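Local atomic coordinates of putative type VI secretion protein (Escherichia coli, PDB entry 4HH5), a protein that probably couples ATP hydrolysis to chaperone work in type VI secretion, as a ClpA/ClpB-family member represented here by its mainly helical N-terminal domain. Residues A[12-17]-A[100-105]; A[106-111]-A[115-120]. All coordinates share one frame; numbering follows the deposited sequence. Where two conformers were deposited one is given.

Contact 1 (A[12-17]-A[100-105])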
loop_
_atom_site.group_PDB
_atom_site.type_symbol
_atom_site.label_atom_id
_atom_site.label_comp_id
_atom_site.label_asym_id
_atom_site.label_seq_id
_atom_site.Cartn_x
_atom_site.Cartn_y
_atom_site.Cartn_z
ATOM N N LEU A 12 7.070 -0.390 10.600
ATOM C CA LEU A 12 7.847 -0.046 9.394
ATOM C C LEU A 12 8.882 -1.121 9.068
ATOM O O LEU A 12 9.069 -1.450 7.894
ATOM C CB LEU A 12 8.547 1.314 9.547
ATOM C CG LEU A 12 7.666 2.552 9.597
ATOM C CD1 LEU A 12 8.507 3.787 9.792
ATOM C CD2 LEU A 12 6.822 2.699 8.325
ATOM N N ARG A 13 9.526 -1.698 10.110
ATOM C CA ARG A 13 10.505 -2.773 9.923
ATOM C C ARG A 13 9.862 -4.084 9.439
ATOM O O ARG A 13 10.566 -4.944 8.911
ATOM C CB ARG A 13 11.304 -3.031 11.206
ATOM C CG ARG A 13 12.262 -1.904 11.564
ATOM C CD ARG A 13 13.304 -2.329 12.604
ATOM N NE ARG A 13 12.723 -2.943 13.810
ATOM C CZ ARG A 13 12.178 -2.273 14.823
ATOM N NH1 ARG A 13 12.086 -0.950 14.780
ATOM N NH2 ARG A 13 11.690 -2.923 15.868
ATOM N N ARG A 14 8.543 -4.245 9.626
ATOM C CA ARG A 14 7.840 -5.456 9.190
ATOM C C ARG A 14 7.519 -5.456 7.697
ATOM O O ARG A 14 7.269 -6.518 7.120
ATOM C CB ARG A 14 6.582 -5.676 10.028
ATOM C CG ARG A 14 6.900 -6.424 11.310
ATOM C CD ARG A 14 5.811 -6.219 12.311
ATOM N NE ARG A 14 6.221 -6.662 13.641
ATOM C CZ ARG A 14 5.866 -6.052 14.765
ATOM N NH1 ARG A 14 5.090 -4.976 14.729
ATOM N NH2 ARG A 14 6.284 -6.512 15.936
ATOM N N LEU A 15 7.528 -4.278 7.069
ATOM C CA LEU A 15 7.279 -4.160 5.628
ATOM C C LEU A 15 8.328 -4.953 4.870
ATOM O O LEU A 15 9.521 -4.892 5.214
ATOM C CB LEU A 15 7.358 -2.700 5.171
ATOM C CG LEU A 15 6.252 -1.771 5.640
ATOM C CD1 LEU A 15 6.618 -0.324 5.367
ATOM C CD2 LEU A 15 4.909 -2.133 5.001
ATOM N N ASN A 16 7.891 -5.712 3.850
ATOM C CA ASN A 16 8.852 -6.431 3.023
ATOM C C ASN A 16 9.593 -5.360 2.196
ATOM O O ASN A 16 9.189 -4.188 2.225
ATOM C CB ASN A 16 8.164 -7.500 2.148
ATOM C CG ASN A 16 7.268 -6.972 1.045
ATOM O OD1 ASN A 16 7.066 -5.765 0.862
ATOM N ND2 ASN A 16 6.702 -7.879 0.292
ATOM N N HIS A 17 10.652 -5.754 1.478
ATOM C CA HIS A 17 11.453 -4.818 0.696
ATOM C C HIS A 17 10.733 -4.049 -0.413
ATOM O O HIS A 17 10.972 -2.854 -0.567
ATOM C CB HIS A 17 12.809 -5.419 0.299
ATOM C CG HIS A 17 13.695 -5.678 1.485
ATOM N ND1 HIS A 17 13.749 -4.801 2.561
ATOM C CD2 HIS A 17 14.541 -6.706 1.722
ATOM C CE1 HIS A 17 14.609 -5.329 3.415
ATOM N NE2 HIS A 17 15.121 -6.466 2.953
ATOM N N GLN A 100 -3.342 -1.889 10.417
ATOM C CA GLN A 100 -4.352 -2.876 10.032
ATOM C C GLN A 100 -3.803 -3.957 9.116
ATOM O O GLN A 100 -4.185 -5.123 9.258
ATOM C CB GLN A 100 -5.592 -2.202 9.459
ATOM C CG GLN A 100 -6.416 -1.564 10.593
ATOM C CD GLN A 100 -7.676 -0.890 10.144
ATOM O OE1 GLN A 100 -7.799 -0.440 9.003
ATOM N NE2 GLN A 100 -8.646 -0.798 11.048
ATOM N N ALA A 101 -2.884 -3.585 8.208
ATOM C CA ALA A 101 -2.236 -4.538 7.300
ATOM C C ALA A 101 -1.375 -5.508 8.102
ATOM O O ALA A 101 -1.352 -6.697 7.789
ATOM C CB ALA A 101 -1.390 -3.813 6.271
ATOM N N TRP A 102 -0.695 -5.008 9.161
ATOM C CA TRP A 102 0.106 -5.870 10.037
ATOM C C TRP A 102 -0.807 -6.842 10.782
ATOM O O TRP A 102 -0.476 -8.019 10.930
ATOM C CB TRP A 102 0.945 -5.051 11.038
ATOM C CG TRP A 102 1.544 -5.883 12.144
ATOM C CD1 TRP A 102 1.385 -5.693 13.483
ATOM C CD2 TRP A 102 2.338 -7.074 11.997
ATOM N NE1 TRP A 102 2.051 -6.671 14.183
ATOM C CE2 TRP A 102 2.633 -7.541 13.297
ATOM C CE3 TRP A 102 2.808 -7.811 10.890
ATOM C CZ2 TRP A 102 3.388 -8.700 13.523
ATOM C CZ3 TRP A 102 3.552 -8.960 11.116
ATOM C CH2 TRP A 102 3.841 -9.391 12.419
ATOM N N MET A 103 -1.961 -6.349 11.242
ATOM C CA MET A 103 -2.920 -7.180 11.952
ATOM C C MET A 103 -3.485 -8.269 11.047
ATOM O O MET A 103 -3.570 -9.420 11.487
ATOM C CB MET A 103 -3.961 -6.331 12.680
ATOM C CG MET A 103 -3.311 -5.533 13.826
ATOM S SD MET A 103 -4.399 -4.546 14.859
ATOM C CE MET A 103 -4.856 -3.304 13.747
ATOM N N VAL A 104 -3.726 -7.940 9.752
ATOM C CA VAL A 104 -4.168 -8.901 8.719
ATOM C C VAL A 104 -3.080 -9.991 8.534
ATOM O O VAL A 104 -3.389 -11.188 8.592
ATOM C CB VAL A 104 -4.534 -8.192 7.375
ATOM C CG1 VAL A 104 -4.641 -9.184 6.217
ATOM C CG2 VAL A 104 -5.830 -7.392 7.503
ATOM N N ALA A 105 -1.812 -9.561 8.341
ATOM C CA ALA A 105 -0.652 -10.437 8.142
ATOM C C ALA A 105 -0.394 -11.321 9.357
ATOM O O ALA A 105 -0.215 -12.530 9.197
ATOM C CB ALA A 105 0.595 -9.604 7.838
#

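Contact 2 (A[106-111]-A[115-120])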
loop_
_atom_site.group_PDB
_atom_site.type_symbol
_atom_site.label_atom_id
_atom_site.label_comp_id
_atom_site.label_asym_id
_atom_site.label_seq_id
_atom_site.Cartn_x
_atom_site.Cartn_y
_atom_site.Cartn_z
ATOM N N SER A 106 -0.388 -10.729 10.568
ATOM C CA SER A 106 -0.120 -11.476 11.800
ATOM C C SER A 106 -1.189 -12.517 12.115
ATOM O O SER A 106 -0.843 -13.593 12.592
ATOM C CB SER A 106 0.160 -10.549 12.976
ATOM O OG SER A 106 -0.897 -9.631 13.185
ATOM N N LEU A 107 -2.466 -12.243 11.759
ATOM C CA LEU A 107 -3.567 -13.202 11.926
ATOM C C LEU A 107 -3.434 -14.398 10.970
ATOM O O LEU A 107 -4.005 -15.457 11.234
ATOM C CB LEU A 107 -4.940 -12.529 11.784
ATOM C CG LEU A 107 -5.465 -11.783 13.011
ATOM C CD1 LEU A 107 -6.549 -10.792 12.616
ATOM C CD2 LEU A 107 -6.014 -12.742 14.057
ATOM N N GLN A 108 -2.655 -14.232 9.878
ATOM C CA GLN A 108 -2.356 -15.295 8.915
ATOM C C GLN A 108 -1.064 -16.048 9.297
ATOM O O GLN A 108 -0.714 -17.020 8.634
ATOM C CB GLN A 108 -2.220 -14.725 7.497
ATOM C CG GLN A 108 -3.518 -14.246 6.865
ATOM C CD GLN A 108 -3.290 -13.649 5.498
ATOM O OE1 GLN A 108 -2.278 -13.891 4.834
ATOM N NE2 GLN A 108 -4.237 -12.856 5.043
ATOM N N GLY A 109 -0.378 -15.593 10.348
ATOM C CA GLY A 109 0.867 -16.194 10.818
ATOM C C GLY A 109 2.099 -15.716 10.074
ATOM O O GLY A 109 3.154 -16.347 10.155
ATOM N N GLU A 110 1.978 -14.587 9.349
ATOM C CA GLU A 110 3.075 -13.996 8.575
ATOM C C GLU A 110 3.891 -13.058 9.465
ATOM O O GLU A 110 3.345 -12.486 10.407
ATOM C CB GLU A 110 2.539 -13.235 7.350
ATOM C CG GLU A 110 1.433 -13.963 6.603
ATOM C CD GLU A 110 1.776 -14.445 5.212
ATOM O OE1 GLU A 110 1.402 -13.754 4.238
ATOM O OE2 GLU A 110 2.375 -15.537 5.093
ATOM N N GLU A 111 5.193 -12.905 9.168
ATOM C CA GLU A 111 6.121 -12.051 9.932
ATOM C C GLU A 111 6.368 -10.729 9.218
ATOM O O GLU A 111 6.869 -9.786 9.836
ATOM C CB GLU A 111 7.477 -12.757 10.137
ATOM C CG GLU A 111 7.404 -14.102 10.840
ATOM C CD GLU A 111 7.383 -14.065 12.355
ATOM O OE1 GLU A 111 8.204 -13.331 12.952
ATOM O OE2 GLU A 111 6.584 -14.826 12.948
ATOM N N SER A 115 2.117 -6.190 -0.170
ATOM C CA SER A 115 1.024 -5.358 -0.695
ATOM C C SER A 115 -0.360 -5.983 -0.628
ATOM O O SER A 115 -1.330 -5.255 -0.439
ATOM C CB SER A 115 1.337 -4.785 -2.075
ATOM O OG SER A 115 1.426 -5.802 -3.054
ATOM N N VAL A 116 -0.458 -7.324 -0.694
ATOM C CA VAL A 116 -1.757 -8.005 -0.567
ATOM C C VAL A 116 -2.379 -7.759 0.818
ATOM O O VAL A 116 -3.598 -7.727 0.921
ATOM C CB VAL A 116 -1.721 -9.512 -0.959
ATOM C CG1 VAL A 116 -1.018 -10.358 0.105
ATOM C CG2 VAL A 116 -3.128 -10.043 -1.233
ATOM N N HIS A 117 -1.542 -7.566 1.870
ATOM C CA HIS A 117 -2.022 -7.281 3.234
ATOM C C HIS A 117 -2.535 -5.856 3.318
ATOM O O HIS A 117 -3.516 -5.607 4.014
ATOM C CB HIS A 117 -0.938 -7.541 4.297
ATOM C CG HIS A 117 -0.419 -8.946 4.281
ATOM N ND1 HIS A 117 0.933 -9.212 4.371
ATOM C CD2 HIS A 117 -1.092 -10.118 4.189
ATOM C CE1 HIS A 117 1.043 -10.532 4.332
ATOM N NE2 HIS A 117 -0.151 -11.117 4.205
ATOM N N LEU A 118 -1.895 -4.930 2.583
ATOM C CA LEU A 118 -2.348 -3.538 2.491
ATOM C C LEU A 118 -3.687 -3.549 1.752
ATOM O O LEU A 118 -4.592 -2.809 2.121
ATOM C CB LEU A 118 -1.339 -2.666 1.715
ATOM C CG LEU A 118 0.107 -2.606 2.259
ATOM C CD1 LEU A 118 1.029 -1.876 1.278
ATOM C CD2 LEU A 118 0.165 -1.906 3.604
ATOM N N LEU A 119 -3.826 -4.437 0.737
ATOM C CA LEU A 119 -5.068 -4.560 -0.019
ATOM C C LEU A 119 -6.173 -5.152 0.851
ATOM O O LEU A 119 -7.297 -4.651 0.831
ATOM C CB LEU A 119 -4.871 -5.366 -1.313
ATOM C CG LEU A 119 -6.055 -5.368 -2.263
ATOM C CD1 LEU A 119 -6.354 -3.964 -2.784
ATOM C CD2 LEU A 119 -5.809 -6.302 -3.408
ATOM N N GLY A 120 -5.823 -6.159 1.650
ATOM C CA GLY A 120 -6.745 -6.788 2.588
ATOM C C GLY A 120 -7.268 -5.805 3.612
ATOM O O GLY A 120 -8.469 -5.779 3.903
#

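Contact 1 (A[12-17]-A[100-105])
An off-centre cation-pi stack between Arg14 and Trp102 joins the end of helix 2-14 to helix 92-107 in the Clp N-terminal domain, and it illustrates how an arginine can pack on an aromatic ring along its length rather than by its charge alone. The two residues face each other with their CA atoms 7.8 Å apart. Guanidinium and indole lie face to face and nearly parallel, 4° between planes, with centres separated by 4.3 Å. The aliphatic part of the arginine takes part too: Arg14 CD stands over the middle of the six-membered ring of Trp102, 3.4 Å from its centroid and only 4° off the normal, a CH-pi contact. Because the chain runs extended from CG to NE, the guanidinium is carried onward across the same face, and Arg14 NE comes within 3.5 Å of Trp102 CZ2. On the tryptophan side, CG is anti to the backbone N (chi1 167°), which swings the indole towards the arginine. Ile113, in the loop before helix 115-124, packs against the Trp102 side chain and makes backbone hydrogen bonds with Arg14 and Asn16. Beyond the centre of the stack, Arg14 CZ leans towards the five-membered ring, and Arg14 NH1 ends 3.5 Å from Trp102 NE1.

Contact 2 (A[106-111]-A[115-120])
Gln108 and Glu110 sit on either side of Gly109, where helix 92-107 ends in a Schellman motif, the glycine's positive phi (84°) turning the chain so that both side chains can reach His117 in the first turn of helix 115-124. One of the bonds back into the last helical turn runs from Gly109 N to Ser106 O, 3.0 Å long. The polar meeting point is a single imidazole edge, and it shows how a buried histidine can be held from two directions. The stronger hold comes from just before helix 115-124: with its CG anti to the carbonyl carbon, His117 folds its ring back along the helix, and ND1 is hydrogen-bonded to the backbone N of Arg114. The other nitrogen, NE2, donates to Glu110 OE1 at 3.1 Å, but the bond is weak, with an angle of 123° at the hydrogen. The reason lies in the approach: Glu110 OE1 lies in the ring plane yet beside the NE2-CE1 bond, only 3.2 Å from His117 CE1, while the carboxylate stands nearly upright to the ring, 87° between planes. A bend at chi2 of Glu110 gives the carboxylate this position. Gln108, extended beyond CG, brings OE1 to 3.6 Å from His117 NE2 on the same edge, a contact without a hydrogen bond. The two bonds together are consistent with a neutral ring protonated at NE2. Around this turn, Gln108 also touches Gln142 and Gln146 of helix 142-147, Val116 and Leu119 pack on Leu145 of that helix, and Leu118 lies against helix 40-50 at Trp43 and Leu47.

How the contacts relate
Contacts 1 and 2 follow one another along the chain and share helix 92-107, the first using its later turns and the second its C-terminal end; their centres lie 7 Å apart. The helix end itself makes the join: Ala105 O and Glu110 N, 3.0 Å apart, form a probable hydrogen bond across the turn. Packing completes it, with Ala105 CB 3.5 Å from His117 ND1, Ala101 CB 3.6 Å from His117 O, and Trp102 CZ3 3.6 Å from Glu110 O. A surface stack and a partly buried polar contact round His117 thus meet through one helix. No ligand or nucleotide takes part in either contact.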